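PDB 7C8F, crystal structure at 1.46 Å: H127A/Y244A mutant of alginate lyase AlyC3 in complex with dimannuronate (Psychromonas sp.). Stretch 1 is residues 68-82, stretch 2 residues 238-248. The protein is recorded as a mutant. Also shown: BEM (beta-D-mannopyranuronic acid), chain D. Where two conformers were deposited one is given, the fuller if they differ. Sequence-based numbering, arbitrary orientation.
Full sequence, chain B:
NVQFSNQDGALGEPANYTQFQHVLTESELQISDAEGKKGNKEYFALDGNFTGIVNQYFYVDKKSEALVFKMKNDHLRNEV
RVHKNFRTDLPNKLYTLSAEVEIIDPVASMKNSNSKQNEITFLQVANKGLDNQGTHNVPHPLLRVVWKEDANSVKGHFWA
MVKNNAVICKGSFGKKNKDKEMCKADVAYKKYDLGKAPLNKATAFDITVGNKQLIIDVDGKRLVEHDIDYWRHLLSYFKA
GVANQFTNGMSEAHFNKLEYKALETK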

# COMPACT_ATOMS: atom_id res chain seq x y z
N VAL B 68 -34.07 2.92 11.84
CA VAL B 68 -33.96 4.37 11.73
C VAL B 68 -32.64 4.83 12.33
O VAL B 68 -32.32 4.49 13.47
N PHE B 69 -31.87 5.59 11.54
CA PHE B 69 -30.69 6.29 12.02
C PHE B 69 -30.92 7.79 11.91
O PHE B 69 -31.32 8.28 10.84
N LYS B 70 -30.62 8.53 12.97
CA LYS B 70 -30.64 9.99 12.94
C LYS B 70 -29.37 10.54 13.55
O LYS B 70 -28.74 9.90 14.40
N MET B 71 -28.99 11.74 13.13
CA MET B 71 -27.91 12.47 13.78
C MET B 71 -27.99 13.95 13.42
O MET B 71 -28.32 14.30 12.28
N LYS B 72 -27.64 14.80 14.35
CA LYS B 72 -27.55 16.24 14.12
C LYS B 72 -26.13 16.73 14.19
O LYS B 72 -25.30 16.15 14.81
N ASN B 73 -25.90 17.84 13.52
CA ASN B 73 -24.65 18.56 13.46
C ASN B 73 -23.65 18.07 12.45
O ASN B 73 -23.61 16.94 12.15
N ASP B 74 -22.87 18.99 11.95
CA ASP B 74 -21.90 18.73 10.94
C ASP B 74 -20.84 17.79 11.45
O ASP B 74 -20.41 17.93 12.55
N HIS B 75 -20.47 16.82 10.63
CA HIS B 75 -19.39 15.87 10.88
C HIS B 75 -19.71 14.85 11.96
O HIS B 75 -18.82 14.06 12.34
N LEU B 76 -20.93 14.82 12.49
CA LEU B 76 -21.30 13.77 13.42
C LEU B 76 -21.92 12.60 12.66
O LEU B 76 -22.38 12.74 11.52
N ARG B 77 -21.91 11.43 13.29
CA ARG B 77 -22.30 10.23 12.57
C ARG B 77 -23.01 9.26 13.48
O ARG B 77 -22.97 9.37 14.71
N ASN B 78 -23.67 8.29 12.85
CA ASN B 78 -24.43 7.27 13.55
C ASN B 78 -24.51 6.07 12.60
O ASN B 78 -25.31 6.08 11.66
N GLU B 79 -23.65 5.08 12.82
CA GLU B 79 -23.46 4.04 11.82
C GLU B 79 -23.25 2.69 12.46
O GLU B 79 -22.58 2.57 13.50
N VAL B 80 -23.80 1.66 11.83
CA VAL B 80 -23.40 0.29 12.10
C VAL B 80 -22.14 -0.00 11.29
O VAL B 80 -22.09 0.26 10.08
N ARG B 81 -21.11 -0.53 11.96
CA ARG B 81 -19.80 -0.80 11.37
C ARG B 81 -19.61 -2.31 11.37
O ARG B 81 -19.48 -2.92 12.44
N VAL B 82 -19.66 -2.92 10.19
CA VAL B 82 -19.49 -4.36 10.07
C VAL B 82 -18.04 -4.71 10.40
O VAL B 82 -17.11 -4.11 9.88
N PHE B 238 -17.41 -2.27 5.72
CA PHE B 238 -18.68 -1.61 5.45
C PHE B 238 -19.18 -0.81 6.65
O PHE B 238 -19.04 -1.23 7.80
N LYS B 239 -19.84 0.32 6.35
CA LYS B 239 -20.65 1.04 7.32
C LYS B 239 -21.96 1.45 6.68
O LYS B 239 -22.04 1.67 5.46
N ALA B 240 -22.99 1.58 7.51
CA ALA B 240 -24.30 2.01 7.07
C ALA B 240 -24.96 2.81 8.19
O ALA B 240 -24.85 2.44 9.36
N GLY B 241 -25.64 3.89 7.82
CA GLY B 241 -26.36 4.70 8.78
C GLY B 241 -26.47 6.11 8.25
O GLY B 241 -26.89 6.29 7.10
N VAL B 242 -26.07 7.11 9.03
CA VAL B 242 -25.97 8.49 8.55
C VAL B 242 -24.67 9.11 9.03
O VAL B 242 -24.20 8.83 10.14
N ALA B 243 -24.09 9.94 8.18
CA ALA B 243 -22.96 10.78 8.53
C ALA B 243 -23.21 12.12 7.85
O ALA B 243 -23.54 12.15 6.66
N ASN B 244 -23.07 13.21 8.60
CA ASN B 244 -23.53 14.52 8.15
C ASN B 244 -22.39 15.30 7.53
O ASN B 244 -21.36 15.53 8.18
N GLN B 245 -22.58 15.73 6.28
CA GLN B 245 -21.74 16.75 5.68
C GLN B 245 -22.60 17.96 5.34
O GLN B 245 -22.73 18.35 4.17
N PHE B 246 -23.23 18.53 6.37
CA PHE B 246 -24.05 19.73 6.27
C PHE B 246 -24.18 20.26 7.69
O PHE B 246 -23.94 19.53 8.66
N THR B 247 -24.54 21.54 7.81
CA THR B 247 -24.55 22.18 9.12
C THR B 247 -25.96 22.47 9.61
O THR B 247 -26.91 22.58 8.84
N ASN B 248 -26.07 22.56 10.94
CA ASN B 248 -27.24 23.15 11.61
C ASN B 248 -28.53 22.37 11.39
O ASN B 248 -29.62 22.94 11.42

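What frame sets the directions of the side chains? Strand 77-82 runs antiparallel to stretch 2, and paired backbone hydrogen bonds, Asn78 N to Val242 O (2.8 Å) with Val242 N to Asn78 O (2.9 Å), and Val80 N to Ala240 O (2.8 Å) with Ala240 N to Val80 O (3.0 Å), fix the register. Side chains therefore alternate: Arg77, Ala243, Arg81 and Lys239 share one face, while Asn78, Val242, Val80 and Ala240 share the other.

Which apolar groups fill the space beside Val242? Strand 68-72 passes over that second face, and Phe69 (chi1 m) and Met71 (chi1 t) direct their CA-to-CB bonds toward stretch 2. Val242, in the m rotamer, receives both: its CG2 lies 4.1 Å from Phe69 CB and 3.9 Å from Met71 CB. The end of Met71 then leads away. The Phe69 ring lies against Gly241, whose CA sits over one ring face, 3.6 Å from the centroid, in a CH-pi contact. A CB on Gly241 would clash with Asn78 O and Phe69 CD2, and the backbone angles here themselves call for glycine. Farther along, Val82 CG2 meets Phe238 CB at 4.0 Å.

How are the charges arranged on the opposite face? Glu79, with chi1 m and chi2 t, is the shared acceptor. Its OE1 takes Arg77 NE at 2.9 Å and forms a salt bridge with Lys239 NZ at 3.1 Å, and its OE2 accepts from Arg77 NH2 at 3.0 Å. This carboxylate helps offset the closeness of two like charges, Arg77 NH2 and Lys239 NZ, 3.7 Å apart. Ala243 CB lies over one face of the Arg77 guanidinium, 3.4 Å from NH2. The same guanidinium reaches the bound mannuronate, donating from Arg77 NH1 to BEM O6A at 3.2 Å. A water accepts from Arg77 NH2 (3.1 Å) and, weakly, from Gln245 NE2 (3.1 Å), and donates to BEM O6A (2.8 Å).

What ties the turn after strand 68-72 to stretch 2? Asn244 (chi1 m) points toward stretch 1, and its ND2 donates to both Met71 O (3.0 Å) and Asn73 O (2.9 Å), so one amide group holds the strand end and the start of the type II turn. Asn78 (chi1 t) braces the same strand from within stretch 1, through ND2 to Lys70 O at 2.9 Å. Asp74, chi1 t, places OD2 3.5 Å from Thr247 CG2, and a water accepts from Asp74 N (3.2 Å) and Asn248 N (3.0 Å).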

# COMPACT_ATOMS: atom_id res chain seq x y z
CB VAL B 68 -35.14 5.07 12.42
CG1 VAL B 68 -34.97 6.59 12.34
CG2 VAL B 68 -36.44 4.60 11.81
CB PHE B 69 -29.46 5.97 11.16
CG PHE B 69 -29.04 4.53 11.15
CD1 PHE B 69 -29.66 3.61 10.31
CD2 PHE B 69 -27.98 4.10 11.94
CE1 PHE B 69 -29.25 2.29 10.26
CE2 PHE B 69 -27.57 2.78 11.90
CZ PHE B 69 -28.19 1.87 11.07
CB LYS B 70 -31.84 10.52 13.75
CG LYS B 70 -33.19 10.02 13.23
CD LYS B 70 -34.33 10.30 14.21
CE LYS B 70 -35.04 11.60 13.90
NZ LYS B 70 -36.21 11.79 14.81
CB MET B 71 -26.53 11.92 13.38
CG MET B 71 -25.34 12.58 14.11
SD MET B 71 -25.52 12.66 15.91
CE MET B 71 -25.89 10.95 16.31
CB LYS B 72 -28.45 17.03 15.09
CG LYS B 72 -28.12 16.91 16.54
CD LYS B 72 -28.78 18.04 17.33
CE LYS B 72 -28.63 17.86 18.82
NZ LYS B 72 -29.03 19.05 19.64
CB ASN B 73 -23.99 18.75 14.84
CG ASN B 73 -24.93 19.33 15.87
OD1 ASN B 73 -25.67 20.22 15.60
ND2 ASN B 73 -24.86 18.82 17.05
CB ASP B 74 -21.29 20.05 10.48
CG ASP B 74 -20.62 19.98 9.14
OD1 ASP B 74 -20.88 19.05 8.40
OD2 ASP B 74 -19.86 20.87 8.81
CB HIS B 75 -18.06 16.57 11.17
CG HIS B 75 -17.71 17.61 10.16
ND1 HIS B 75 -17.52 18.94 10.49
CD2 HIS B 75 -17.53 17.53 8.82
CE1 HIS B 75 -17.24 19.62 9.39
NE2 HIS B 75 -17.24 18.79 8.37
CB LEU B 76 -22.23 14.30 14.51
CG LEU B 76 -21.62 15.35 15.46
CD1 LEU B 76 -22.50 15.56 16.70
CD2 LEU B 76 -20.21 14.95 15.88
CB ARG B 77 -21.10 9.58 11.85
CG ARG B 77 -19.81 9.52 12.66
CD ARG B 77 -18.56 9.51 11.76
NE ARG B 77 -18.75 8.75 10.52
CZ ARG B 77 -18.53 9.23 9.30
NH1 ARG B 77 -18.10 10.47 9.14
NH2 ARG B 77 -18.73 8.46 8.24
CB ASN B 78 -25.81 7.80 13.90
CG ASN B 78 -26.70 6.75 14.52
OD1 ASN B 78 -26.26 5.64 14.83
ND2 ASN B 78 -27.98 7.09 14.72
CB GLU B 79 -22.21 4.32 10.97
CG GLU B 79 -22.31 5.57 10.10
CD GLU B 79 -20.97 6.03 9.58
OE1 GLU B 79 -19.99 6.08 10.36
OE2 GLU B 79 -20.89 6.33 8.37
CB VAL B 80 -24.53 -0.68 11.74
CG1 VAL B 80 -24.02 -2.10 11.60
CG2 VAL B 80 -25.66 -0.62 12.78
CB ARG B 81 -18.70 -0.08 12.16
CG ARG B 81 -17.30 -0.12 11.54
CD ARG B 81 -16.51 -1.39 11.92
NE ARG B 81 -15.06 -1.16 11.80
CZ ARG B 81 -14.20 -1.95 11.17
NH1 ARG B 81 -12.90 -1.63 11.16
NH2 ARG B 81 -14.59 -3.09 10.60
CB VAL B 82 -19.91 -4.85 8.67
CG1 VAL B 82 -19.78 -6.36 8.56
CG2 VAL B 82 -21.36 -4.41 8.36
CB PHE B 238 -19.77 -2.64 5.15
CG PHE B 238 -19.64 -3.34 3.83
CD1 PHE B 238 -19.62 -2.61 2.63
CD2 PHE B 238 -19.61 -4.72 3.77
CE1 PHE B 238 -19.53 -3.28 1.42
CE2 PHE B 238 -19.54 -5.38 2.56
CZ PHE B 238 -19.49 -4.66 1.38
CB LYS B 239 -19.96 2.31 7.84
CG LYS B 239 -18.68 2.01 8.60
CD LYS B 239 -18.19 3.19 9.42
CE LYS B 239 -17.55 4.24 8.54
NZ LYS B 239 -17.08 5.38 9.39
CB ALA B 240 -25.19 0.81 6.70
CB VAL B 242 -27.15 9.38 8.99
CG1 VAL B 242 -28.43 8.93 8.35
CG2 VAL B 242 -27.27 9.39 10.51
CB ALA B 243 -21.63 10.17 8.06
CB ASN B 244 -24.10 15.33 9.31
CG ASN B 244 -25.34 14.73 9.89
OD1 ASN B 244 -25.99 13.88 9.28
ND2 ASN B 244 -25.71 15.17 11.09
CB GLN B 245 -20.99 16.18 4.46
CG GLN B 245 -19.95 15.10 4.83
CD GLN B 245 -20.49 13.66 4.76
OE1 GLN B 245 -21.42 13.37 4.01
NE2 GLN B 245 -19.89 12.76 5.55
CB PHE B 246 -25.42 19.43 5.66
CG PHE B 246 -26.31 18.59 6.54
CD1 PHE B 246 -26.17 17.21 6.58
CD2 PHE B 246 -27.29 19.18 7.33
CE1 PHE B 246 -26.98 16.45 7.38
CE2 PHE B 246 -28.10 18.41 8.15
CZ PHE B 246 -27.95 17.04 8.18
CB THR B 247 -23.72 23.48 9.14
OG1 THR B 247 -24.47 24.55 8.55
CG2 THR B 247 -22.39 23.31 8.41
CB ASN B 248 -27.43 24.63 11.23
CG ASN B 248 -26.24 25.48 11.59
OD1 ASN B 248 -25.62 26.10 10.72
ND2 ASN B 248 -25.90 25.53 12.87
C1 BEM D . -12.61 9.72 9.09
C2 BEM D . -11.45 10.14 8.21
O2 BEM D . -11.04 9.06 7.40
C3 BEM D . -11.83 11.34 7.38
O3 BEM D . -10.82 11.64 6.47
C4 BEM D . -13.15 11.11 6.65
O4 BEM D . -13.60 12.37 6.16
C5 BEM D . -14.20 10.58 7.60
O5 BEM D . -13.76 9.47 8.34
C6 BEM D . -15.33 10.14 6.76
O6B BEM D . -15.41 8.94 6.48
O6A BEM D . -16.22 10.93 6.53
O1 BEM D . -12.33 8.51 9.76
O HOH W 1 -23.61 22.08 12.58
O HOH W 2 -18.64 9.93 5.55
O HOH W 3 -17.07 -4.85 7.07